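Local coordinates for protein cellobiose 2-epimerase (Ruminococcus albus, PDB 3VW5) that catalyses the reversible epimerization of cellobiose to 4-O-beta-D-glucosyl-D-mannose, acting on the unmodified sugar within an (alpha/alpha)6 barrel, at residues H50-S58 / L69-I80. The protein carries 2 engineered substitutions. Sequence-based numbering, arbitrary orientation.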
# COMPACT_ATOMS: atom_id res chain seq x y z
N HIS A 50 -9.72 -6.11 2.83
CA HIS A 50 -9.63 -7.53 2.52
C HIS A 50 -8.58 -7.84 1.47
O HIS A 50 -7.89 -8.86 1.57
CB HIS A 50 -10.99 -8.09 2.14
CG HIS A 50 -11.86 -8.36 3.33
ND1 HIS A 50 -12.47 -7.35 4.04
CD2 HIS A 50 -12.17 -9.52 3.96
CE1 HIS A 50 -13.14 -7.88 5.05
NE2 HIS A 50 -12.98 -9.19 5.02
N SER A 51 -8.41 -6.98 0.49
CA SER A 51 -7.36 -7.23 -0.47
C SER A 51 -6.01 -7.16 0.21
O SER A 51 -5.12 -7.94 -0.09
CB SER A 51 -7.46 -6.26 -1.64
OG SER A 51 -8.67 -6.47 -2.32
N ARG A 52 -5.85 -6.22 1.14
CA ARG A 52 -4.58 -6.06 1.84
C ARG A 52 -4.27 -7.24 2.77
O ARG A 52 -3.12 -7.69 2.88
CB ARG A 52 -4.53 -4.73 2.56
CG ARG A 52 -4.42 -3.57 1.61
CD ARG A 52 -4.73 -2.23 2.26
NE ARG A 52 -4.22 -1.13 1.46
CZ ARG A 52 -4.16 0.14 1.88
NH1 ARG A 52 -4.57 0.48 3.09
NH2 ARG A 52 -3.67 1.07 1.07
N ILE A 53 -5.31 -7.75 3.42
CA ILE A 53 -5.17 -8.96 4.20
C ILE A 53 -4.78 -10.13 3.27
O ILE A 53 -3.80 -10.83 3.54
CB ILE A 53 -6.43 -9.26 5.01
CG1 ILE A 53 -6.62 -8.16 6.04
CG2 ILE A 53 -6.35 -10.62 5.70
CD1 ILE A 53 -8.00 -8.13 6.69
N LEU A 54 -5.52 -10.29 2.17
CA LEU A 54 -5.20 -11.32 1.16
C LEU A 54 -3.75 -11.18 0.70
O LEU A 54 -3.00 -12.16 0.71
CB LEU A 54 -6.15 -11.26 -0.04
CG LEU A 54 -5.87 -12.26 -1.17
CD1 LEU A 54 -5.62 -13.67 -0.65
CD2 LEU A 54 -6.96 -12.28 -2.24
N TRP A 55 -3.34 -9.97 0.34
CA TRP A 55 -1.96 -9.78 -0.04
C TRP A 55 -1.01 -10.22 1.08
O TRP A 55 0.01 -10.85 0.84
CB TRP A 55 -1.65 -8.33 -0.45
CG TRP A 55 -0.19 -8.20 -0.81
CD1 TRP A 55 0.37 -8.38 -2.04
CD2 TRP A 55 0.91 -7.95 0.09
NE1 TRP A 55 1.73 -8.23 -1.97
CE2 TRP A 55 2.09 -7.97 -0.67
CE3 TRP A 55 1.00 -7.70 1.47
CZ2 TRP A 55 3.35 -7.76 -0.10
CZ3 TRP A 55 2.25 -7.49 2.03
CH2 TRP A 55 3.40 -7.52 1.25
N PHE A 56 -1.38 -9.86 2.31
CA PHE A 56 -0.51 -10.08 3.45
C PHE A 56 -0.31 -11.54 3.77
O PHE A 56 0.82 -12.00 3.97
CB PHE A 56 -1.09 -9.39 4.68
CG PHE A 56 -0.46 -9.83 5.96
CD1 PHE A 56 0.80 -9.39 6.29
CD2 PHE A 56 -1.12 -10.69 6.81
CE1 PHE A 56 1.38 -9.78 7.46
CE2 PHE A 56 -0.55 -11.08 8.00
CZ PHE A 56 0.71 -10.63 8.33
N TYR A 57 -1.41 -12.29 3.84
CA TYR A 57 -1.27 -13.71 4.14
C TYR A 57 -0.58 -14.43 3.01
O TYR A 57 0.34 -15.23 3.25
CB TYR A 57 -2.62 -14.34 4.48
CG TYR A 57 -3.00 -14.11 5.92
CD1 TYR A 57 -2.17 -14.56 6.96
CD2 TYR A 57 -4.17 -13.45 6.25
CE1 TYR A 57 -2.51 -14.37 8.28
CE2 TYR A 57 -4.52 -13.24 7.57
CZ TYR A 57 -3.69 -13.70 8.58
OH TYR A 57 -4.03 -13.50 9.89
N SER A 58 -0.99 -14.13 1.78
CA SER A 58 -0.33 -14.76 0.64
C SER A 58 1.19 -14.56 0.73
O SER A 58 1.95 -15.51 0.53
CB SER A 58 -0.91 -14.26 -0.70
OG SER A 58 -2.33 -14.38 -0.75
N LEU A 69 -1.03 -19.88 7.35
CA LEU A 69 -1.01 -18.61 6.64
C LEU A 69 -1.74 -18.68 5.30
O LEU A 69 -2.52 -17.78 4.96
CB LEU A 69 0.42 -18.11 6.45
CG LEU A 69 1.19 -17.96 7.77
CD1 LEU A 69 2.66 -17.67 7.52
CD2 LEU A 69 0.54 -16.90 8.69
N LEU A 70 -1.50 -19.76 4.55
CA LEU A 70 -2.19 -19.96 3.28
C LEU A 70 -3.68 -20.22 3.47
O LEU A 70 -4.48 -19.83 2.63
CB LEU A 70 -1.57 -21.09 2.47
CG LEU A 70 -2.12 -21.19 1.03
CD1 LEU A 70 -1.69 -20.00 0.18
CD2 LEU A 70 -1.69 -22.48 0.36
N ASP A 71 -4.05 -20.85 4.57
CA ASP A 71 -5.47 -21.08 4.84
C ASP A 71 -6.21 -19.75 5.10
O ASP A 71 -7.34 -19.55 4.63
CB ASP A 71 -5.66 -22.08 6.00
CG ASP A 71 -7.11 -22.54 6.14
OD1 ASP A 71 -7.84 -22.60 5.12
OD2 ASP A 71 -7.54 -22.86 7.28
N ASN A 72 -5.56 -18.85 5.84
CA ASN A 72 -6.08 -17.50 6.07
C ASN A 72 -6.14 -16.65 4.80
O ASN A 72 -7.14 -15.97 4.54
CB ASN A 72 -5.25 -16.79 7.14
CG ASN A 72 -5.61 -17.25 8.55
OD1 ASN A 72 -6.71 -17.74 8.81
ND2 ASN A 72 -4.66 -17.09 9.46
N ALA A 73 -5.07 -16.71 4.00
CA ALA A 73 -5.10 -16.13 2.67
C ALA A 73 -6.35 -16.64 1.95
O ALA A 73 -7.18 -15.85 1.49
CB ALA A 73 -3.85 -16.46 1.89
N LYS A 74 -6.50 -17.96 1.87
CA LYS A 74 -7.63 -18.51 1.15
C LYS A 74 -8.97 -18.04 1.69
O LYS A 74 -9.91 -17.85 0.93
CB LYS A 74 -7.57 -20.05 1.08
CG LYS A 74 -8.78 -20.67 0.40
CD LYS A 74 -8.68 -22.18 0.32
CE LYS A 74 -10.06 -22.83 0.23
NZ LYS A 74 -10.13 -24.09 1.04
N HIS A 75 -9.06 -17.85 3.00
CA HIS A 75 -10.31 -17.39 3.63
C HIS A 75 -10.70 -16.01 3.13
O HIS A 75 -11.86 -15.77 2.83
CB HIS A 75 -10.18 -17.36 5.17
CG HIS A 75 -11.45 -16.97 5.87
ND1 HIS A 75 -12.55 -17.80 5.94
CD2 HIS A 75 -11.79 -15.84 6.54
CE1 HIS A 75 -13.51 -17.20 6.61
NE2 HIS A 75 -13.08 -16.02 6.99
N ALA A 76 -9.71 -15.12 3.07
CA ALA A 76 -9.91 -13.77 2.55
C ALA A 76 -10.21 -13.77 1.05
O ALA A 76 -11.13 -13.09 0.57
CB ALA A 76 -8.68 -12.90 2.86
N TYR A 77 -9.41 -14.52 0.29
CA TYR A 77 -9.67 -14.72 -1.13
C TYR A 77 -11.13 -15.08 -1.41
O TYR A 77 -11.78 -14.48 -2.29
CB TYR A 77 -8.75 -15.79 -1.70
CG TYR A 77 -9.14 -16.29 -3.06
CD1 TYR A 77 -8.90 -15.53 -4.19
CD2 TYR A 77 -9.71 -17.56 -3.23
CE1 TYR A 77 -9.24 -16.00 -5.46
CE2 TYR A 77 -10.05 -18.03 -4.48
CZ TYR A 77 -9.81 -17.25 -5.60
OH TYR A 77 -10.14 -17.70 -6.86
N GLU A 78 -11.66 -16.06 -0.68
CA GLU A 78 -13.03 -16.49 -0.94
C GLU A 78 -13.98 -15.32 -0.74
O GLU A 78 -14.92 -15.11 -1.52
CB GLU A 78 -13.42 -17.67 -0.06
CG GLU A 78 -12.84 -19.00 -0.54
CD GLU A 78 -13.64 -19.61 -1.70
OE1 GLU A 78 -13.01 -19.93 -2.74
OE2 GLU A 78 -14.89 -19.79 -1.57
N PHE A 79 -13.74 -14.54 0.30
CA PHE A 79 -14.60 -13.41 0.59
C PHE A 79 -14.61 -12.44 -0.59
O PHE A 79 -15.67 -11.95 -0.98
CB PHE A 79 -14.17 -12.72 1.88
CG PHE A 79 -15.11 -11.65 2.32
CD1 PHE A 79 -16.32 -11.98 2.93
CD2 PHE A 79 -14.80 -10.30 2.13
CE1 PHE A 79 -17.21 -10.99 3.33
CE2 PHE A 79 -15.67 -9.31 2.53
CZ PHE A 79 -16.88 -9.65 3.13
N ILE A 80 -13.44 -12.18 -1.18
CA ILE A 80 -13.32 -11.22 -2.27
C ILE A 80 -14.02 -11.73 -3.54
O ILE A 80 -14.91 -11.08 -4.09
CB ILE A 80 -11.84 -10.89 -2.58
CG1 ILE A 80 -11.24 -10.06 -1.45
CG2 ILE A 80 -11.70 -10.16 -3.91
CD1 ILE A 80 -9.73 -9.96 -1.52
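Leu54 O is gripped by two donors: Ser58 N and the hydroxyl of the same residue, with Ser58 OG to Leu54 O at 2.7 Å. They arrive from opposite faces of the carbonyl plane, and the hydroxyl, turned back along its own helix, still touches the Ala73 methyl. With CG anti to the backbone N (chi1 178°), Leu54 enters the hole formed by Ala73, Ala76, Tyr77 and Ile80 as a knob; its CD2 meets Ile80 CD1 at 3.7 Å while CD1 reaches Tyr77 CB.

Where the backbones come nearest, Tyr57 CB abuts Ala73 CB at 3.6 Å. The tyrosine ring then lies under Asn72 CB, a CH-pi contact 3.5 Å from CB to the ring centroid and almost on the normal, and Phe56 covers its opposite face. Asn19 and Arg22 take the polar ends of Tyr57 and Asn72, respectively.

Beyond Leu54, the His50 and Phe79 rings form an offset stack (centroids 4.4 Å apart, planes at 28°), and bonds to Gly46 O and Phe29 N fix the imidazole's rotation. Segments 50-58 and 69-80 run nearly antiparallel, axes 8.0 Å apart at closest approach and crossing at -156°; their consecutive helices, 47-64 and 67-84, form a helical hairpin characteristic of the (alpha/alpha)6 barrel.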